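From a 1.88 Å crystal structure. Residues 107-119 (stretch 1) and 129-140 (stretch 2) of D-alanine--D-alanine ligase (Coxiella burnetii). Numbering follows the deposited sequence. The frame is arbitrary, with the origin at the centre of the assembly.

Stretch 1 (107-119) HGTQGEDGALQGL
Stretch 2, residues 129-140: GANVQSSAVCME

This is a close, nearly antiparallel packing of a loop and helix start against a second helix, made by van der Waals contact and one bridging water, with no direct hydrogen bond across it. Helix 115-119 and helix 132-139 run at 175°, their axes 8.9 Å apart at closest approach. Gly114 CA lies 4.3 Å from Val132 CA, and Asp113 CA 4.9 Å from Ala136 CA.

Gly114 (phi/psi 92/-13) is the N-cap of the first helix. A CB there would point toward the second helix and sit 3.1 Å from Val132 O; the backbone angles alone also call for glycine, since a CB would jam against the Asp113 carbonyl. Val132 (chi1 t) places CG2 3.3 Å from Gly118 N. Ser135 (chi1 m) points toward the loop, with CB 3.1 Å from Glu112 O; its OG donates to Asn131 O (2.7 Å).

Met139 (t, p, t) points toward stretch 1 and packs on Gly108, Thr109, Glu112 and Asp113. Its CE is 3.5 Å from Gly108 C, its SD 3.7 Å from Glu112 CB, and its CG 3.7 Å from Asp113 CB.

Gln117 (m, p, chi3 23°) points toward stretch 2, with CG 3.4 Å from Ala130 O. Gln117 NE2 donates to Gly111 O (2.7 Å) and to a water (3.0 Å), which donates to Ala130 O (2.7 Å).

Asp113 (chi1 p) braces the turn: OD2 accepts from Gln110 N (2.8 Å), OD1 from Ala115 N (3.0 Å). Asn131 OD1 caps the second helix through Ser134 N (2.9 Å).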

# COMPACT_ATOMS: atom_id res chain seq x y z
N HIS A 107 -0.88 8.04 13.41
CA HIS A 107 -2.15 7.33 13.26
C HIS A 107 -2.96 7.89 12.10
O HIS A 107 -2.91 9.09 11.82
CB HIS A 107 -3.00 7.43 14.54
CG HIS A 107 -2.25 7.10 15.80
ND1 HIS A 107 -1.78 5.84 16.08
CD2 HIS A 107 -1.92 7.88 16.86
CE1 HIS A 107 -1.17 5.85 17.26
NE2 HIS A 107 -1.24 7.07 17.75
N GLY A 108 -3.72 7.02 11.44
CA GLY A 108 -4.62 7.41 10.37
C GLY A 108 -3.94 7.82 9.08
O GLY A 108 -2.93 7.24 8.66
N THR A 109 -4.51 8.84 8.44
CA THR A 109 -4.00 9.34 7.18
C THR A 109 -2.49 9.52 7.21
O THR A 109 -1.91 9.99 8.20
CB THR A 109 -4.71 10.65 6.80
OG1 THR A 109 -6.11 10.40 6.67
CG2 THR A 109 -4.18 11.20 5.50
N GLN A 110 -1.85 9.11 6.11
CA GLN A 110 -0.40 9.20 5.92
C GLN A 110 0.38 8.16 6.73
O GLN A 110 1.31 7.53 6.21
CB GLN A 110 0.12 10.62 6.23
CG GLN A 110 -0.71 11.75 5.61
CD GLN A 110 -0.81 11.69 4.10
OE1 GLN A 110 -1.02 10.63 3.52
NE2 GLN A 110 -0.66 12.84 3.45
N GLY A 111 -0.01 7.96 7.98
CA GLY A 111 0.76 7.12 8.89
C GLY A 111 0.44 5.64 8.84
O GLY A 111 1.32 4.81 9.02
N GLU A 112 -0.83 5.31 8.63
CA GLU A 112 -1.25 3.91 8.61
C GLU A 112 -1.64 3.45 7.22
O GLU A 112 -1.89 2.27 7.01
CB GLU A 112 -2.46 3.69 9.54
CG GLU A 112 -2.14 3.83 11.01
CD GLU A 112 -3.34 3.48 11.89
OE1 GLU A 112 -3.58 2.28 12.14
OE2 GLU A 112 -4.03 4.42 12.33
N ASP A 113 -1.71 4.39 6.28
CA ASP A 113 -2.25 4.10 4.95
C ASP A 113 -1.18 3.70 3.95
O ASP A 113 -1.45 3.62 2.75
CB ASP A 113 -3.06 5.26 4.39
CG ASP A 113 -2.25 6.55 4.26
OD1 ASP A 113 -1.01 6.55 4.43
OD2 ASP A 113 -2.90 7.59 4.00
N GLY A 114 0.03 3.46 4.45
CA GLY A 114 1.10 3.05 3.59
C GLY A 114 1.95 4.18 3.06
O GLY A 114 3.01 3.92 2.52
N ALA A 115 1.51 5.42 3.20
CA ALA A 115 2.28 6.54 2.64
C ALA A 115 3.64 6.68 3.31
O ALA A 115 4.68 6.68 2.65
CB ALA A 115 1.49 7.85 2.72
N LEU A 116 3.64 6.79 4.64
CA LEU A 116 4.87 6.90 5.40
C LEU A 116 5.75 5.65 5.24
O LEU A 116 6.96 5.74 5.09
CB LEU A 116 4.53 7.10 6.87
CG LEU A 116 5.50 7.92 7.71
CD1 LEU A 116 5.83 9.25 7.03
CD2 LEU A 116 4.86 8.15 9.07
N GLN A 117 5.12 4.49 5.27
CA GLN A 117 5.81 3.22 5.02
C GLN A 117 6.49 3.24 3.65
O GLN A 117 7.60 2.75 3.49
CB GLN A 117 4.82 2.06 5.07
CG GLN A 117 4.29 1.75 6.49
CD GLN A 117 3.27 2.78 6.99
OE1 GLN A 117 2.62 3.46 6.20
NE2 GLN A 117 3.11 2.87 8.30
N GLY A 118 5.81 3.81 2.66
CA GLY A 118 6.36 3.88 1.30
C GLY A 118 7.63 4.71 1.22
O GLY A 118 8.60 4.34 0.55
N LEU A 119 7.63 5.85 1.92
CA LEU A 119 8.81 6.70 1.98
C LEU A 119 9.94 5.94 2.65
O LEU A 119 11.09 5.98 2.20
CB LEU A 119 8.51 7.99 2.76
CG LEU A 119 9.74 8.86 3.02
CD1 LEU A 119 10.54 9.02 1.73
CD2 LEU A 119 9.31 10.22 3.59
N GLY A 129 6.28 -2.31 12.26
CA GLY A 129 4.88 -2.52 11.91
C GLY A 129 4.62 -2.90 10.46
O GLY A 129 5.51 -3.34 9.74
N ALA A 130 3.36 -2.71 10.05
CA ALA A 130 2.87 -3.20 8.78
C ALA A 130 3.60 -2.53 7.64
O ALA A 130 3.90 -1.35 7.73
CB ALA A 130 1.38 -2.89 8.67
N ASN A 131 3.90 -3.29 6.59
CA ASN A 131 4.53 -2.73 5.40
C ASN A 131 3.51 -1.95 4.56
O ASN A 131 2.40 -1.72 5.01
CB ASN A 131 5.24 -3.80 4.56
CG ASN A 131 4.29 -4.76 3.87
OD1 ASN A 131 3.07 -4.67 4.00
ND2 ASN A 131 4.85 -5.68 3.09
N VAL A 132 3.89 -1.54 3.36
CA VAL A 132 3.01 -0.68 2.57
C VAL A 132 1.73 -1.40 2.21
O VAL A 132 0.63 -0.87 2.39
CB VAL A 132 3.70 -0.17 1.28
CG1 VAL A 132 2.67 0.48 0.36
CG2 VAL A 132 4.81 0.80 1.64
N GLN A 133 1.85 -2.62 1.69
CA GLN A 133 0.69 -3.37 1.27
C GLN A 133 -0.26 -3.68 2.42
O GLN A 133 -1.47 -3.56 2.28
CB GLN A 133 1.09 -4.68 0.61
CG GLN A 133 -0.11 -5.61 0.39
CD GLN A 133 0.28 -7.07 0.41
OE1 GLN A 133 0.20 -7.73 1.44
NE2 GLN A 133 0.72 -7.59 -0.72
N SER A 134 0.30 -4.10 3.54
CA SER A 134 -0.51 -4.51 4.68
C SER A 134 -1.17 -3.29 5.31
O SER A 134 -2.31 -3.36 5.77
CB SER A 134 0.35 -5.24 5.72
OG SER A 134 -0.50 -5.83 6.69
N SER A 135 -0.44 -2.18 5.36
CA SER A 135 -1.02 -0.94 5.88
C SER A 135 -2.22 -0.55 5.02
O SER A 135 -3.27 -0.17 5.54
CB SER A 135 0.02 0.18 5.86
OG SER A 135 1.12 -0.14 6.71
N ALA A 136 -2.06 -0.62 3.70
CA ALA A 136 -3.11 -0.19 2.78
C ALA A 136 -4.31 -1.11 2.90
O ALA A 136 -5.45 -0.66 2.95
CB ALA A 136 -2.60 -0.14 1.36
N VAL A 137 -4.05 -2.41 2.96
CA VAL A 137 -5.14 -3.36 3.12
C VAL A 137 -5.92 -3.17 4.43
O VAL A 137 -7.15 -3.24 4.46
CB VAL A 137 -4.65 -4.82 3.00
CG1 VAL A 137 -5.72 -5.80 3.46
CG2 VAL A 137 -4.24 -5.11 1.57
N CYS A 138 -5.20 -2.91 5.52
CA CYS A 138 -5.84 -2.77 6.82
C CYS A 138 -6.50 -1.41 7.00
O CYS A 138 -7.46 -1.26 7.77
CB CYS A 138 -4.82 -3.02 7.94
SG CYS A 138 -4.30 -4.74 8.07
N MET A 139 -5.98 -0.41 6.30
CA MET A 139 -6.50 0.96 6.40
C MET A 139 -7.89 1.08 5.78
O MET A 139 -8.75 1.80 6.29
CB MET A 139 -5.55 1.92 5.70
CG MET A 139 -5.95 3.37 5.78
SD MET A 139 -5.44 4.08 7.35
CE MET A 139 -6.10 5.74 7.19
N GLU A 140 -8.10 0.38 4.67
CA GLU A 140 -9.40 0.40 4.00
C GLU A 140 -10.19 -0.78 4.53
O GLU A 140 -9.99 -1.92 4.13
CB GLU A 140 -9.24 0.27 2.49
CG GLU A 140 -8.14 1.15 1.90
CD GLU A 140 -8.64 2.51 1.49
OE1 GLU A 140 -9.81 2.61 1.07
OE2 GLU A 140 -7.87 3.49 1.58
O HOH W 1 4.25 0.51 9.72